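Local coordinates for UPF0141 protein yjdB (Campylobacter jejuni subsp. jejuni HB93-13, PDB 4TN0), which probably transfers phosphoethanolamine onto its acceptors in the periplasm, as a zinc-dependent enzyme of the alkaline phosphatase-like fold, at residues Leu274-Asp279 against Pro305-Asn310; Asn280-Leu285 against Thr293-Pro298; Asp105-Gly110 against Val150-Gly155. One frame throughout, in Å; residues are numbered along the deposited sequence.

Contact 1: residues Leu274-Asp279 against Pro305-Asn310; sequences LKLSQD and PKLKAN
Three leucines and an alanine make the apolar part of the contact where the C-terminal segment Pro-305 to Asn-310 runs past the edge strand 276-277. Leu-307, its CG anti to the backbone N (chi1 177°), sends CD1 between two leucines of the other segment. It meets Leu-276 tip to tip, CD1 of Leu-307 lying 3.7 Å from CD2 of Leu-276. Leu-274 instead slides past Leu-307 in the opposite direction, and the two CD1 atoms of this pair approach to 3.6 Å. Leucine suits this place because its forked, apolar end offers methyls to neighbours on different sides. A side chain as small as that of Ala-309 is consistent with the close approach of the backbones here: its CB sits 3.6 Å from Lys-275 O and touches Leu-274 CD2 more loosely. Beside it Asn-310 N donates to Lys-275 O at 2.9 Å, an almost straight bond (177°) entering nearly along the C=O axis. Ser-277 OG lies beside the Asn-310 side chain and accepts from Asp-279 N at 3.2 Å, closing an ST turn where the strand ends. The carboxylate of Asp-279 turns to the backbone N of Arg-78. The strand itself pairs with strand 53-59 through Leu-276, so the tail packs against the outermost strand of the central sheet. The straight backbone bond gives the tail a defined point of attachment where it crosses this edge, while the apolar contact of Leu-307 adds packing without directional demands.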
loop_
_atom_site.group_PDB
_atom_site.type_symbol
_atom_site.label_atom_id
_atom_site.label_comp_id
_atom_site.label_asym_id
_atom_site.label_seq_id
_atom_site.Cartn_x
_atom_site.Cartn_y
_atom_site.Cartn_z
ATOM N N LEU A 274 -17.312 -0.151 1.128
ATOM C CA LEU A 274 -17.524 1.148 1.778
ATOM C C LEU A 274 -16.582 2.223 1.263
ATOM O O LEU A 274 -15.414 1.937 0.987
ATOM C CB LEU A 274 -17.340 1.019 3.296
ATOM C CG LEU A 274 -18.318 0.182 4.124
ATOM C CD1 LEU A 274 -17.627 -0.249 5.396
ATOM C CD2 LEU A 274 -19.568 0.972 4.445
ATOM N N LYS A 275 -17.068 3.460 1.169
ATOM C CA LYS A 275 -16.218 4.592 0.795
ATOM C C LYS A 275 -15.136 4.828 1.865
ATOM O O LYS A 275 -15.357 5.503 2.881
ATOM C CB LYS A 275 -17.064 5.849 0.569
ATOM C CG LYS A 275 -16.288 7.120 0.217
ATOM C CD LYS A 275 -17.241 8.266 -0.138
ATOM C CE LYS A 275 -16.527 9.474 -0.749
ATOM N NZ LYS A 275 -16.192 10.534 0.258
ATOM N N LEU A 276 -13.961 4.257 1.617
ATOM C CA LEU A 276 -12.825 4.386 2.517
ATOM C C LEU A 276 -11.683 5.077 1.781
ATOM O O LEU A 276 -11.858 5.503 0.642
ATOM C CB LEU A 276 -12.410 3.014 3.037
ATOM C CG LEU A 276 -13.549 2.296 3.746
ATOM C CD1 LEU A 276 -13.389 0.792 3.656
ATOM C CD2 LEU A 276 -13.559 2.743 5.199
ATOM N N SER A 277 -10.527 5.197 2.435
ATOM C CA SER A 277 -9.425 5.980 1.894
ATOM C C SER A 277 -8.149 5.848 2.711
ATOM O O SER A 277 -8.109 5.145 3.691
ATOM C CB SER A 277 -9.818 7.451 1.822
ATOM O OG SER A 277 -9.879 8.000 3.123
ATOM N N GLN A 278 -7.099 6.536 2.289
ATOM C CA GLN A 278 -5.853 6.540 3.037
ATOM C C GLN A 278 -6.038 7.155 4.425
ATOM O O GLN A 278 -5.245 6.894 5.342
ATOM C CB GLN A 278 -4.766 7.280 2.251
ATOM C CG GLN A 278 -4.044 6.353 1.264
ATOM C CD GLN A 278 -3.341 7.079 0.126
ATOM O OE1 GLN A 278 -3.226 8.304 0.120
ATOM N NE2 GLN A 278 -2.892 6.313 -0.868
ATOM N N ASP A 279 -7.088 7.955 4.587
ATOM C CA ASP A 279 -7.445 8.496 5.904
ATOM C C ASP A 279 -7.518 7.375 6.971
ATOM O O ASP A 279 -7.106 7.555 8.109
ATOM C CB ASP A 279 -8.783 9.241 5.830
ATOM C CG ASP A 279 -8.668 10.605 5.151
ATOM O OD1 ASP A 279 -7.532 11.050 4.877
ATOM O OD2 ASP A 279 -9.727 11.244 4.919
ATOM N N PRO A 305 -15.298 -3.629 14.072
ATOM C CA PRO A 305 -16.728 -3.671 13.747
ATOM C C PRO A 305 -17.422 -2.308 13.757
ATOM O O PRO A 305 -18.446 -2.158 13.097
ATOM C CB PRO A 305 -17.302 -4.563 14.852
ATOM C CG PRO A 305 -16.148 -5.421 15.282
ATOM C CD PRO A 305 -14.973 -4.493 15.221
ATOM N N LYS A 306 -16.888 -1.341 14.496
ATOM C CA LYS A 306 -17.514 -0.022 14.588
ATOM C C LYS A 306 -17.162 0.906 13.428
ATOM O O LYS A 306 -17.595 2.061 13.405
ATOM C CB LYS A 306 -17.173 0.610 15.942
ATOM C CG LYS A 306 -17.078 -0.469 17.056
ATOM C CD LYS A 306 -16.959 0.076 18.476
ATOM C CE LYS A 306 -16.567 -1.023 19.463
ATOM N NZ LYS A 306 -16.450 -0.511 20.862
ATOM N N LEU A 307 -16.340 0.411 12.497
ATOM C CA LEU A 307 -15.930 1.162 11.301
ATOM C C LEU A 307 -17.138 1.622 10.497
ATOM O O LEU A 307 -18.041 0.838 10.210
ATOM C CB LEU A 307 -14.976 0.307 10.431
ATOM C CG LEU A 307 -14.340 0.659 9.060
ATOM C CD1 LEU A 307 -15.316 0.868 7.901
ATOM C CD2 LEU A 307 -13.361 1.818 9.148
ATOM N N LYS A 308 -17.147 2.904 10.151
ATOM C CA LYS A 308 -18.095 3.435 9.188
ATOM C C LYS A 308 -17.321 4.018 8.012
ATOM O O LYS A 308 -16.090 4.105 8.044
ATOM C CB LYS A 308 -18.990 4.497 9.829
ATOM C CG LYS A 308 -19.340 4.228 11.297
ATOM C CD LYS A 308 -19.906 5.483 11.977
ATOM C CE LYS A 308 -20.444 5.207 13.380
ATOM N NZ LYS A 308 -21.405 6.274 13.815
ATOM N N ALA A 309 -18.051 4.388 6.965
ATOM C CA ALA A 309 -17.469 5.018 5.789
ATOM C C ALA A 309 -17.027 6.449 6.072
ATOM O O ALA A 309 -17.389 7.028 7.096
ATOM C CB ALA A 309 -18.455 4.992 4.637
ATOM N N ASN A 310 -16.242 7.014 5.158
ATOM C CA ASN A 310 -15.847 8.411 5.252
ATOM C C ASN A 310 -17.018 9.338 4.961
ATOM O O ASN A 310 -17.842 9.050 4.094
ATOM C CB ASN A 310 -14.708 8.733 4.278
ATOM C CG ASN A 310 -13.481 7.838 4.462
ATOM O OD1 ASN A 310 -13.443 6.958 5.323
ATOM N ND2 ASN A 310 -12.471 8.068 3.633
#

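Contact 2: residues Asn280-Leu285 against Thr293-Pro298; sequences NLFSTL and TSVYEP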
loop_
_atom_site.group_PDB
_atom_site.type_symbol
_atom_site.label_atom_id
_atom_site.label_comp_id
_atom_site.label_asym_id
_atom_site.label_seq_id
_atom_site.Cartn_x
_atom_site.Cartn_y
_atom_site.Cartn_z
ATOM N N ASN A 280 -8.020 6.217 6.555
ATOM C CA ASN A 280 -8.204 5.059 7.402
ATOM C C ASN A 280 -6.926 4.359 7.846
ATOM O O ASN A 280 -6.996 3.474 8.692
ATOM C CB ASN A 280 -9.072 4.023 6.680
ATOM C CG ASN A 280 -10.487 4.494 6.467
ATOM O OD1 ASN A 280 -10.829 5.012 5.405
ATOM N ND2 ASN A 280 -11.326 4.316 7.478
ATOM N N LEU A 281 -5.761 4.720 7.302
ATOM C CA LEU A 281 -4.588 3.883 7.567
ATOM C C LEU A 281 -4.103 4.111 8.992
ATOM O O LEU A 281 -3.666 3.177 9.673
ATOM C CB LEU A 281 -3.434 4.155 6.572
ATOM C CG LEU A 281 -2.211 3.251 6.852
ATOM C CD1 LEU A 281 -2.549 1.776 6.690
ATOM C CD2 LEU A 281 -0.931 3.579 6.056
ATOM N N PHE A 282 -4.262 5.334 9.478
ATOM C CA PHE A 282 -3.741 5.676 10.792
ATOM C C PHE A 282 -4.364 4.815 11.897
ATOM O O PHE A 282 -3.641 4.137 12.628
ATOM C CB PHE A 282 -3.970 7.158 11.091
ATOM C CG PHE A 282 -3.371 7.604 12.391
ATOM C CD1 PHE A 282 -2.011 7.855 12.489
ATOM C CD2 PHE A 282 -4.156 7.724 13.530
ATOM C CE1 PHE A 282 -1.453 8.258 13.689
ATOM C CE2 PHE A 282 -3.602 8.119 14.737
ATOM C CZ PHE A 282 -2.250 8.383 14.817
ATOM N N SER A 283 -5.694 4.815 12.005
ATOM C CA SER A 283 -6.340 4.079 13.090
ATOM C C SER A 283 -6.240 2.579 12.856
ATOM O O SER A 283 -6.157 1.808 13.820
ATOM C CB SER A 283 -7.817 4.473 13.242
ATOM O OG SER A 283 -7.968 5.784 13.764
ATOM N N THR A 284 -6.205 2.172 11.584
ATOM C CA THR A 284 -6.091 0.750 11.257
ATOM C C THR A 284 -4.770 0.198 11.765
ATOM O O THR A 284 -4.706 -0.937 12.241
ATOM C CB THR A 284 -6.204 0.480 9.735
ATOM O OG1 THR A 284 -7.514 0.830 9.283
ATOM C CG2 THR A 284 -5.980 -0.993 9.435
ATOM N N LEU A 285 -3.729 1.022 11.702
ATOM C CA LEU A 285 -2.393 0.608 12.132
ATOM C C LEU A 285 -2.244 0.621 13.665
ATOM O O LEU A 285 -1.567 -0.229 14.244
ATOM C CB LEU A 285 -1.343 1.508 11.484
ATOM C CG LEU A 285 -1.000 1.306 10.003
ATOM C CD1 LEU A 285 0.083 2.290 9.649
ATOM C CD2 LEU A 285 -0.536 -0.112 9.683
ATOM N N THR A 293 -5.072 4.708 23.087
ATOM C CA THR A 293 -4.825 6.141 22.990
ATOM C C THR A 293 -6.097 6.837 22.542
ATOM O O THR A 293 -6.958 6.224 21.911
ATOM C CB THR A 293 -3.664 6.485 21.997
ATOM O OG1 THR A 293 -3.567 7.908 21.837
ATOM C CG2 THR A 293 -3.896 5.841 20.622
ATOM N N SER A 294 -6.224 8.112 22.887
ATOM C CA SER A 294 -7.420 8.881 22.550
ATOM C C SER A 294 -7.469 9.277 21.071
ATOM O O SER A 294 -8.544 9.582 20.540
ATOM C CB SER A 294 -7.512 10.128 23.422
ATOM O OG SER A 294 -6.393 10.963 23.211
ATOM N N VAL A 295 -6.322 9.269 20.395
ATOM C CA VAL A 295 -6.310 9.661 18.986
ATOM C C VAL A 295 -6.756 8.499 18.104
ATOM O O VAL A 295 -7.011 8.682 16.903
ATOM C CB VAL A 295 -4.937 10.148 18.527
ATOM C CG1 VAL A 295 -4.479 11.320 19.373
ATOM C CG2 VAL A 295 -3.933 9.013 18.548
ATOM N N TYR A 296 -6.855 7.313 18.700
ATOM C CA TYR A 296 -7.401 6.163 17.999
ATOM C C TYR A 296 -8.904 6.346 17.757
ATOM O O TYR A 296 -9.684 6.557 18.694
ATOM C CB TYR A 296 -7.128 4.881 18.787
ATOM C CG TYR A 296 -7.865 3.677 18.249
ATOM C CD1 TYR A 296 -7.439 3.040 17.084
ATOM C CD2 TYR A 296 -8.974 3.162 18.912
ATOM C CE1 TYR A 296 -8.106 1.939 16.586
ATOM C CE2 TYR A 296 -9.650 2.057 18.421
ATOM C CZ TYR A 296 -9.212 1.452 17.256
ATOM O OH TYR A 296 -9.881 0.353 16.767
ATOM N N GLU A 297 -9.316 6.277 16.498
ATOM C CA GLU A 297 -10.727 6.428 16.162
ATOM C C GLU A 297 -11.249 5.112 15.639
ATOM O O GLU A 297 -10.991 4.749 14.501
ATOM C CB GLU A 297 -10.942 7.526 15.124
ATOM C CG GLU A 297 -10.619 8.926 15.582
ATOM C CD GLU A 297 -10.685 9.906 14.439
ATOM O OE1 GLU A 297 -10.080 9.608 13.384
ATOM O OE2 GLU A 297 -11.352 10.955 14.574
ATOM N N PRO A 298 -12.031 4.409 16.460
ATOM C CA PRO A 298 -12.490 3.051 16.143
ATOM C C PRO A 298 -13.347 3.014 14.890
ATOM O O PRO A 298 -13.514 1.966 14.274
ATOM C CB PRO A 298 -13.316 2.661 17.369
ATOM C CG PRO A 298 -13.709 3.971 17.997
ATOM C CD PRO A 298 -12.574 4.903 17.739
#
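The polar part of this contact centres on Ser-283, in the first turn of helix 281-288. Its OG, anti to the carbonyl carbon and beside the backbone N (chi1 -71°), accepts from Glu-297 N at 3.1 Å, with an N-H...O angle of 157°. A short hydroxyl suits the spot, since the returning loop passes close: the CA atoms of Ser-283 and Tyr-296 are 5.4 Å apart. Within the helix, Asn-280 O takes two donors from one residue, Thr-284 N and Thr-284 OG1, the latter at 2.8 Å from above the carbonyl plane. Thr-284 OG1 also receives Leu-302 N, so this hydroxyl joins the first turn to a later part of the tail. The aromatic contacts are made at ring edges. Tyr-296, its CG anti to the backbone N, brings CE1 to 3.4 Å from Ser-283 O, with that oxygen near the ring plane; its OH goes on to Asp-301. Apolar packing comes from Phe-282, whose CE2 edge meets CG2 of Val-295 at 3.9 Å, the two side chains crossing obliquely. The carboxylate of Glu-297 is turned to Lys-77, with which OE1 makes a salt bridge. The chemistry is thus divided: a hydroxyl accepts a directed bond from the loop backbone, the weakly positive edge of the tyrosine probably suits the carbonyl oxygen beside it, and phenylalanine and valine add an undirected apolar touch.

Contact 3: residues Asp105-Gly110 against Val150-Gly155; sequences DNNSGG and VLHLQG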
loop_
_atom_site.group_PDB
_atom_site.type_symbol
_atom_site.label_atom_id
_atom_site.label_comp_id
_atom_site.label_asym_id
_atom_site.label_seq_id
_atom_site.Cartn_x
_atom_site.Cartn_y
_atom_site.Cartn_z
ATOM N N ASP A 105 12.671 -0.199 1.680
ATOM C CA ASP A 105 12.247 0.730 0.631
ATOM C C ASP A 105 12.978 0.520 -0.688
ATOM O O ASP A 105 14.198 0.679 -0.767
ATOM C CB ASP A 105 12.456 2.166 1.113
ATOM C CG ASP A 105 11.549 3.161 0.409
ATOM O OD1 ASP A 105 11.610 3.241 -0.828
ATOM O OD2 ASP A 105 10.731 3.822 1.094
ATOM N N ASN A 106 12.218 0.183 -1.729
ATOM C CA ASN A 106 12.751 0.026 -3.081
ATOM C C ASN A 106 12.297 1.168 -4.011
ATOM O O ASN A 106 12.555 1.166 -5.216
ATOM C CB ASN A 106 12.327 -1.322 -3.662
ATOM C CG ASN A 106 13.102 -1.678 -4.927
ATOM O OD1 ASN A 106 14.303 -1.443 -5.001
ATOM N ND2 ASN A 106 12.422 -2.269 -5.911
ATOM N N ASN A 107 11.597 2.138 -3.435
ATOM C CA ASN A 107 11.030 3.225 -4.214
ATOM C C ASN A 107 12.046 4.320 -4.527
ATOM O O ASN A 107 12.736 4.800 -3.634
ATOM C CB ASN A 107 9.824 3.793 -3.476
ATOM C CG ASN A 107 8.995 4.690 -4.342
ATOM O OD1 ASN A 107 9.294 5.864 -4.500
ATOM N ND2 ASN A 107 7.963 4.124 -4.949
ATOM N N SER A 108 12.112 4.737 -5.792
ATOM C CA SER A 108 13.110 5.720 -6.213
ATOM C C SER A 108 13.003 7.044 -5.469
ATOM O O SER A 108 13.947 7.826 -5.460
ATOM C CB SER A 108 13.012 5.981 -7.722
ATOM O OG SER A 108 11.771 6.546 -8.107
ATOM N N GLY A 109 11.858 7.292 -4.842
ATOM C CA GLY A 109 11.646 8.526 -4.116
ATOM C C GLY A 109 11.906 8.484 -2.630
ATOM O O GLY A 109 11.878 9.517 -1.970
ATOM N N GLY A 110 12.180 7.300 -2.098
ATOM C CA GLY A 110 12.395 7.161 -0.670
ATOM C C GLY A 110 11.122 7.071 0.156
ATOM O O GLY A 110 10.036 6.869 -0.384
ATOM N N VAL A 150 7.168 -2.930 6.810
ATOM C CA VAL A 150 6.714 -2.145 5.665
ATOM C C VAL A 150 7.567 -2.445 4.432
ATOM O O VAL A 150 8.805 -2.417 4.480
ATOM C CB VAL A 150 6.746 -0.634 5.945
ATOM C CG1 VAL A 150 6.253 0.124 4.714
ATOM C CG2 VAL A 150 5.886 -0.282 7.166
ATOM N N LEU A 151 6.895 -2.800 3.343
ATOM C CA LEU A 151 7.569 -2.906 2.066
ATOM C C LEU A 151 7.038 -1.793 1.155
ATOM O O LEU A 151 5.836 -1.757 0.846
ATOM C CB LEU A 151 7.349 -4.283 1.441
ATOM C CG LEU A 151 7.702 -5.473 2.343
ATOM C CD1 LEU A 151 7.392 -6.804 1.653
ATOM C CD2 LEU A 151 9.140 -5.409 2.825
ATOM N N HIS A 152 7.939 -0.901 0.733
ATOM C CA HIS A 152 7.607 0.230 -0.139
ATOM C C HIS A 152 8.065 -0.095 -1.569
ATOM O O HIS A 152 9.269 -0.146 -1.856
ATOM C CB HIS A 152 8.274 1.521 0.363
ATOM C CG HIS A 152 7.829 2.770 -0.348
ATOM N ND1 HIS A 152 8.527 3.958 -0.273
ATOM C CD2 HIS A 152 6.754 3.022 -1.134
ATOM C CE1 HIS A 152 7.921 4.875 -0.998
ATOM N NE2 HIS A 152 6.840 4.336 -1.528
ATOM N N LEU A 153 7.090 -0.320 -2.448
ATOM C CA LEU A 153 7.336 -0.722 -3.828
ATOM C C LEU A 153 7.713 0.415 -4.775
ATOM O O LEU A 153 7.323 1.565 -4.579
ATOM C CB LEU A 153 6.095 -1.409 -4.391
ATOM C CG LEU A 153 5.501 -2.556 -3.580
ATOM C CD1 LEU A 153 4.319 -3.153 -4.344
ATOM C CD2 LEU A 153 6.564 -3.603 -3.282
ATOM N N GLN A 154 8.475 0.079 -5.808
ATOM C CA GLN A 154 8.589 0.922 -6.990
ATOM C C GLN A 154 7.306 0.716 -7.822
ATOM O O GLN A 154 6.843 1.630 -8.532
ATOM C CB GLN A 154 9.849 0.568 -7.792
ATOM C CG GLN A 154 10.199 1.495 -8.962
ATOM C CD GLN A 154 10.737 2.876 -8.560
ATOM O OE1 GLN A 154 10.454 3.400 -7.485
ATOM N NE2 GLN A 154 11.508 3.473 -9.456
ATOM N N GLY A 155 6.736 -0.489 -7.721
ATOM C CA GLY A 155 5.421 -0.776 -8.263
ATOM C C GLY A 155 5.290 -0.460 -9.749
ATOM O O GLY A 155 5.915 -1.099 -10.586
#
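At the C-terminal ends of the parallel strands 100-105 and 146-152, where alkaline phosphatase-like enzymes place their active site, the loop after strand 100-105 lays Asn-107 over the ring of His-152. Asp-105 pairs with His-152 as parallel bridge partners, and Asn-106 N donates to His-152 O at 3.0 Å. The side chains of Asp-105 and His-152 lie side by side: His-152 ND1 donates to Asp-105 OD2 at 2.6 Å, with the oxygen in the ring plane but the nitrogen above the carboxylate, whose plane stands 85° to the ring. Trp-103 NE1 is a second donor to OD2, while OD1 accepts Asn-107 N in an Asx turn. The Asn-107 amide stacks within 3° of parallel to the ring, its CB 3.5 Å from the ring centroid, a CH-pi contact. Its ND2 donates to Leu-153 O at 2.7 Å, in plane and on a lone pair, and also to Glu-26, a zinc ligand; its OD1 accepts Gly-109 N in a second Asx turn. Gln-154, bent at chi2, offers OE1 to Ser-108 N at 2.7 Å. The Asp-105 carboxylate would probably raise the basicity of His-152, and Asn-107 is a second-shell residue that probably helps orient the zinc-binding carboxylate of Glu-26.

Contact 3 is buried, its centre about 10 Å from the centre of the chain, and is densely polar beside the zinc site. Contacts 1 and 2 are only partly buried, their centres about 16 and 17 Å from it, and rely on a few directed bonds plus apolar packing. Contacts 1 and 3 both reach the central mixed sheet, but on opposite sides of the chain's centre: one at its edge strand 276-277, the other at the ends of 100-105 and 146-152. Contact 2 is nested inside the loop closed by contact 1, and they touch, among other places, where Leu-307 packs on Asn-280. Together they lay the C-terminal chain against consecutive elements, strand 276-277 and helix 281-288.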